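Local coordinates for protein minor fimbrium subunit Mfa5 (Porphyromonas gingivalis ATCC 33277, PDB 6TO1) that forms an accessory subunit of the minor fimbriae, the surface pili that mediate biofilm formation and adhesion to host cells and other oral bacteria, at residues 477-482 with 630-635; 279-284 with 317-322. All blocks are in the same frame, centred on the assembly; numbering follows the deposited sequence. Where two conformers were deposited one is given.

Contact 1: 477-482 with 630-635; sequences YIQNND and WKKPAG
K632 drives its ammonium group in among the carbonyls of 477-482 and meets D482 there. Its NZ makes a salt bridge with D482 OD1 (2.9 Å), reaching that oxygen on its anti side and 32° out of the carboxylate plane. It also donates to Q479 O at 3.1 Å from above the carbonyl plane, and more weakly to I478 O and N481 O. Water 1, within hydrogen-bonding distance of I478 O and K631 O, takes a further bond from NZ. The bend in the lysine chain (chi2 -61°) turns CD toward the Q479 carbonyl. So many acceptors around one amine probably keep it protonated.

The amide of Q479 reaches over to the start of strand 634-643. A634 N points nearly straight at Q479 OE1 (3.0 Å), although that oxygen is modelled too close to the K632 carbonyl carbon and so less certain. Water 2 links Q479 NE2 to K632 O, 3.0 Å from each.

The apolar part is small: I478 CG2 rests on P633 CD (3.7 Å), side chains crossing at about a right angle.

F498 of strand 498-499 packs on I478 and K631, L475 of the helix on P633, and strand 634-643 pairs with strand 530-539.

Contact 2: 279-284 with 317-322; sequences SNNPST and TFDGVA. With CA (calcium ion), chain F.
N281 and D319 face each other with CA atoms 6.0 Å apart, while S279 and A322 come closer, at 4.9 Å. Neither segment has regular secondary structure; each is organised by a turn. A type I turn runs from N281 to T284, and its first residue also forms an Asx turn, N281 OD1 accepting from S283 N. In the other segment, F318 to V321 form a type I' turn closed by two backbone bonds between F318 and V321, with D319 and G320 at its corners, both at positive phi.

D319 does most of the side-chain work. Its CG lies anti to the backbone N (chi1 -164°), and the two carboxylate oxygens divide the labour. OD2 binds the calcium ion at 2.6 Å and takes a hydrogen bond from N281 N, which arrives from above the carboxylate plane. OD1 offers its syn lone pair to T284 OG1 (2.8 Å). The oxygen of that hydroxyl binds calcium while its proton goes to D319 OD1, the two directions roughly perpendicular. N280 lies beside D319, pointing the same way, the amide and carboxylate planes 24° apart, and its OD1 gives a long calcium bond of 2.8 Å.

Away from the metal, V321 CG2 rests on N280 N (3.5 Å), and S279 OG, hydrogen-bonded to Y327 N, sits by F318 CB. S279 O, near the edge of the F318 ring, is buried with no polar partner.

Calcium is completed by backbone oxygens N281 O (2.2 Å), T284 O and, beyond the segment, L286 O. Six protein oxygens bind the ion; this calcium site ties together two irregular loops inserted in the von Willebrand factor A domain, separate from the magnesium ion bound by S135, S137 and T207, which fits the MIDAS of this fold.

Contact 2 comes first along the chain and is complete before contact 1 begins. Their centres are about 104 Å apart and their nearest atoms about 89 Å, on opposite sides of the centre of the elongated chain. They share no sheet. The loops of 279-284 and 317-322 lie between strands 227-234 and 357-362 of the central mixed sheet of the von Willebrand factor A fold, at one end of the molecule. Residues 477-482 follow strand 463-473 of an antiparallel sheet, whereas 630-635 lead into strand 634-643 of a later mixed sheet. Contact 2 therefore fixes loops locally, whereas contact 1 joins the helix after strand 463-473 to the start of strand 634-643, linking segments 148 residues apart.

Contact 1: 477-482 with 630-635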
loop_
_atom_site.group_PDB
_atom_site.type_symbol
_atom_site.label_atom_id
_atom_site.label_comp_id
_atom_site.label_asym_id
_atom_site.label_seq_id
_atom_site.Cartn_x
_atom_site.Cartn_y
_atom_site.Cartn_z
ATOM N N TYR A 477 34.384 -26.267 6.684
ATOM C CA TYR A 477 34.235 -25.182 7.651
ATOM C C TYR A 477 33.413 -25.628 8.855
ATOM O O TYR A 477 33.774 -25.359 10.011
ATOM C CB TYR A 477 33.594 -23.958 6.992
ATOM C CG TYR A 477 33.570 -22.779 7.926
ATOM C CD1 TYR A 477 34.593 -21.834 7.913
ATOM C CD2 TYR A 477 32.549 -22.630 8.846
ATOM C CE1 TYR A 477 34.575 -20.762 8.788
ATOM C CE2 TYR A 477 32.528 -21.582 9.724
ATOM C CZ TYR A 477 33.530 -20.645 9.684
ATOM O OH TYR A 477 33.483 -19.605 10.572
ATOM N N ILE A 478 32.272 -26.280 8.604
ATOM C CA ILE A 478 31.419 -26.752 9.689
ATOM C C ILE A 478 32.173 -27.760 10.549
ATOM O O ILE A 478 32.095 -27.732 11.779
ATOM C CB ILE A 478 30.112 -27.341 9.117
ATOM C CG1 ILE A 478 29.298 -26.207 8.448
ATOM C CG2 ILE A 478 29.313 -28.026 10.163
ATOM C CD1 ILE A 478 28.192 -26.672 7.605
ATOM N N GLN A 479 32.946 -28.641 9.917
ATOM C CA GLN A 479 33.740 -29.595 10.683
ATOM C C GLN A 479 34.731 -28.888 11.593
ATOM O O GLN A 479 34.913 -29.286 12.750
ATOM C CB GLN A 479 34.495 -30.535 9.727
ATOM C CG GLN A 479 35.249 -31.652 10.450
ATOM C CD GLN A 479 34.329 -32.719 10.997
ATOM O OE1 GLN A 479 33.178 -32.820 10.597
ATOM N NE2 GLN A 479 34.839 -33.532 11.917
ATOM N N ASN A 480 35.381 -27.840 11.097
ATOM C CA ASN A 480 36.473 -27.197 11.802
ATOM C C ASN A 480 36.035 -26.094 12.750
ATOM O O ASN A 480 36.896 -25.495 13.407
ATOM C CB ASN A 480 37.456 -26.633 10.781
ATOM C CG ASN A 480 38.130 -27.720 9.975
ATOM O OD1 ASN A 480 38.237 -28.843 10.419
ATOM N ND2 ASN A 480 38.528 -27.394 8.763
ATOM N N ASN A 481 34.737 -25.821 12.860
ATOM C CA ASN A 481 34.264 -24.734 13.702
ATOM C C ASN A 481 33.049 -25.193 14.485
ATOM O O ASN A 481 32.145 -25.819 13.922
ATOM C CB ASN A 481 33.906 -23.510 12.857
ATOM C CG ASN A 481 35.129 -22.809 12.317
ATOM O OD1 ASN A 481 35.709 -21.968 12.986
ATOM N ND2 ASN A 481 35.555 -23.185 11.108
ATOM N N ASP A 482 33.011 -24.844 15.772
ATOM C CA ASP A 482 31.896 -25.217 16.632
ATOM C C ASP A 482 30.809 -24.148 16.532
ATOM O O ASP A 482 30.567 -23.364 17.446
ATOM C CB ASP A 482 32.384 -25.414 18.061
ATOM C CG ASP A 482 33.247 -26.657 18.197
ATOM O OD1 ASP A 482 32.944 -27.659 17.522
ATOM O OD2 ASP A 482 34.236 -26.626 18.948
ATOM N N TRP A 630 25.325 -34.384 11.217
ATOM C CA TRP A 630 24.955 -33.124 10.577
ATOM C C TRP A 630 25.726 -31.938 11.132
ATOM O O TRP A 630 25.901 -30.944 10.415
ATOM C CB TRP A 630 23.452 -32.895 10.690
ATOM C CG TRP A 630 22.901 -32.561 12.016
ATOM C CD1 TRP A 630 22.310 -33.413 12.896
ATOM C CD2 TRP A 630 22.793 -31.254 12.585
ATOM N NE1 TRP A 630 21.862 -32.725 13.997
ATOM C CE2 TRP A 630 22.158 -31.396 13.833
ATOM C CE3 TRP A 630 23.199 -29.976 12.166
ATOM C CZ2 TRP A 630 21.902 -30.311 14.669
ATOM C CZ3 TRP A 630 22.941 -28.891 13.003
ATOM C CH2 TRP A 630 22.299 -29.071 14.240
ATOM N N LYS A 631 26.229 -32.026 12.360
ATOM C CA LYS A 631 27.052 -30.955 12.905
ATOM C C LYS A 631 28.534 -31.125 12.608
ATOM O O LYS A 631 29.281 -30.142 12.633
ATOM C CB LYS A 631 26.860 -30.856 14.421
ATOM C CG LYS A 631 25.420 -30.627 14.852
ATOM C CD LYS A 631 25.306 -30.544 16.375
ATOM C CE LYS A 631 25.358 -29.104 16.873
ATOM N NZ LYS A 631 26.616 -28.417 16.509
ATOM N N LYS A 632 28.988 -32.346 12.346
ATOM C CA LYS A 632 30.397 -32.619 12.069
ATOM C C LYS A 632 30.412 -33.565 10.876
ATOM O O LYS A 632 30.526 -34.786 11.029
ATOM C CB LYS A 632 31.086 -33.221 13.297
ATOM C CG LYS A 632 31.197 -32.244 14.468
ATOM C CD LYS A 632 32.031 -31.011 14.107
ATOM C CE LYS A 632 32.087 -30.010 15.286
ATOM N NZ LYS A 632 32.751 -28.744 14.844
ATOM N N PRO A 633 30.267 -33.030 9.664
ATOM C CA PRO A 633 29.896 -33.870 8.517
ATOM C C PRO A 633 31.047 -34.330 7.643
ATOM O O PRO A 633 30.771 -34.932 6.602
ATOM C CB PRO A 633 28.993 -32.916 7.726
ATOM C CG PRO A 633 29.735 -31.601 7.867
ATOM C CD PRO A 633 30.123 -31.588 9.353
ATOM N N ALA A 634 32.295 -34.036 8.013
ATOM C CA ALA A 634 33.462 -34.342 7.183
ATOM C C ALA A 634 34.464 -35.137 8.019
ATOM O O ALA A 634 35.291 -34.569 8.741
ATOM C CB ALA A 634 34.096 -33.059 6.630
ATOM N N GLY A 635 34.357 -36.453 7.961
ATOM C CA GLY A 635 35.332 -37.292 8.618
ATOM C C GLY A 635 36.610 -37.443 7.808
ATOM O O GLY A 635 36.654 -37.243 6.585
HETATM O O HOH W 1 30.088 -27.801 13.573
HETATM O O HOH W 2 32.979 -35.901 12.270
HETATM O O HOH W 3 29.665 -28.320 17.904
#

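Contact 2: 279-284 with 317-322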
loop_
_atom_site.group_PDB
_atom_site.type_symbol
_atom_site.label_atom_id
_atom_site.label_comp_id
_atom_site.label_asym_id
_atom_site.label_seq_id
_atom_site.Cartn_x
_atom_site.Cartn_y
_atom_site.Cartn_z
ATOM N N SER A 279 -38.928 39.442 -6.263
ATOM C CA SER A 279 -39.887 39.253 -5.184
ATOM C C SER A 279 -41.080 40.190 -5.287
ATOM O O SER A 279 -40.943 41.402 -5.085
ATOM C CB SER A 279 -39.201 39.484 -3.839
ATOM O OG SER A 279 -38.687 40.804 -3.768
ATOM N N ASN A 280 -42.253 39.617 -5.553
ATOM C CA ASN A 280 -43.495 40.377 -5.488
ATOM C C ASN A 280 -44.673 39.437 -5.269
ATOM O O ASN A 280 -44.767 38.406 -5.937
ATOM C CB ASN A 280 -43.727 41.157 -6.759
ATOM C CG ASN A 280 -45.073 41.887 -6.739
ATOM O OD1 ASN A 280 -45.392 42.578 -5.764
ATOM N ND2 ASN A 280 -45.880 41.688 -7.782
ATOM N N ASN A 281 -45.569 39.796 -4.343
ATOM C CA ASN A 281 -46.823 39.069 -4.172
ATOM C C ASN A 281 -47.857 39.708 -5.091
ATOM O O ASN A 281 -48.291 40.829 -4.816
ATOM C CB ASN A 281 -47.300 39.123 -2.729
ATOM C CG ASN A 281 -48.487 38.199 -2.474
ATOM O OD1 ASN A 281 -49.268 37.897 -3.383
ATOM N ND2 ASN A 281 -48.614 37.734 -1.243
ATOM N N PRO A 282 -48.254 39.062 -6.189
ATOM C CA PRO A 282 -49.165 39.732 -7.137
ATOM C C PRO A 282 -50.519 40.047 -6.535
ATOM O O PRO A 282 -51.242 40.890 -7.084
ATOM C CB PRO A 282 -49.285 38.729 -8.296
ATOM C CG PRO A 282 -48.948 37.399 -7.697
ATOM C CD PRO A 282 -47.961 37.668 -6.578
ATOM N N SER A 283 -50.866 39.423 -5.407
ATOM C CA SER A 283 -52.158 39.618 -4.771
ATOM C C SER A 283 -52.229 40.885 -3.930
ATOM O O SER A 283 -53.332 41.364 -3.656
ATOM C CB SER A 283 -52.473 38.414 -3.882
ATOM O OG SER A 283 -52.656 37.245 -4.655
ATOM N N THR A 284 -51.123 41.417 -3.521
ATOM C CA THR A 284 -51.106 42.600 -2.674
ATOM C C THR A 284 -50.729 43.822 -3.493
ATOM O O THR A 284 -49.966 43.719 -4.459
ATOM C CB THR A 284 -50.083 42.455 -1.542
ATOM O OG1 THR A 284 -48.757 42.468 -2.114
ATOM C CG2 THR A 284 -50.290 41.160 -0.801
ATOM N N THR A 317 -37.461 37.951 2.944
ATOM C CA THR A 317 -38.626 38.152 2.107
ATOM C C THR A 317 -38.831 39.646 1.895
ATOM O O THR A 317 -38.263 40.494 2.593
ATOM C CB THR A 317 -39.901 37.518 2.691
ATOM O OG1 THR A 317 -40.116 38.014 4.012
ATOM C CG2 THR A 317 -39.740 36.018 2.725
ATOM N N PHE A 318 -39.589 39.935 0.854
ATOM C CA PHE A 318 -40.192 41.238 0.631
ATOM C C PHE A 318 -41.640 40.954 0.274
ATOM O O PHE A 318 -41.892 40.085 -0.564
ATOM C CB PHE A 318 -39.534 41.999 -0.516
ATOM C CG PHE A 318 -40.281 43.277 -0.866
ATOM C CD1 PHE A 318 -40.136 44.391 -0.076
ATOM C CD2 PHE A 318 -41.145 43.313 -1.947
ATOM C CE1 PHE A 318 -40.816 45.554 -0.370
ATOM C CE2 PHE A 318 -41.838 44.481 -2.256
ATOM C CZ PHE A 318 -41.657 45.587 -1.467
ATOM N N ASP A 319 -42.594 41.659 0.893
ATOM C CA ASP A 319 -44.017 41.477 0.527
ATOM C C ASP A 319 -44.462 40.038 0.792
ATOM O O ASP A 319 -45.306 39.481 0.079
ATOM C CB ASP A 319 -44.228 41.858 -0.944
ATOM C CG ASP A 319 -45.714 42.079 -1.333
ATOM O OD1 ASP A 319 -46.550 42.380 -0.470
ATOM O OD2 ASP A 319 -46.039 41.964 -2.543
ATOM N N GLY A 320 -43.817 39.411 1.772
ATOM C CA GLY A 320 -44.079 38.047 2.171
ATOM C C GLY A 320 -43.530 36.963 1.268
ATOM O O GLY A 320 -43.842 35.790 1.493
ATOM N N VAL A 321 -42.741 37.299 0.244
ATOM C CA VAL A 321 -42.247 36.302 -0.701
ATOM C C VAL A 321 -40.760 36.553 -0.955
ATOM O O VAL A 321 -40.206 37.581 -0.569
ATOM C CB VAL A 321 -43.021 36.305 -2.043
ATOM C CG1 VAL A 321 -44.517 36.022 -1.821
ATOM C CG2 VAL A 321 -42.827 37.617 -2.791
ATOM N N ALA A 322 -40.131 35.605 -1.644
ATOM C CA ALA A 322 -38.716 35.716 -2.005
ATOM C C ALA A 322 -38.617 35.612 -3.519
ATOM O O ALA A 322 -39.537 36.038 -4.215
ATOM C CB ALA A 322 -37.890 34.652 -1.296
HETATM CA CA CA F . -47.718 42.871 -4.259
HETATM O O HOH W 4 -42.024 36.708 -6.451
#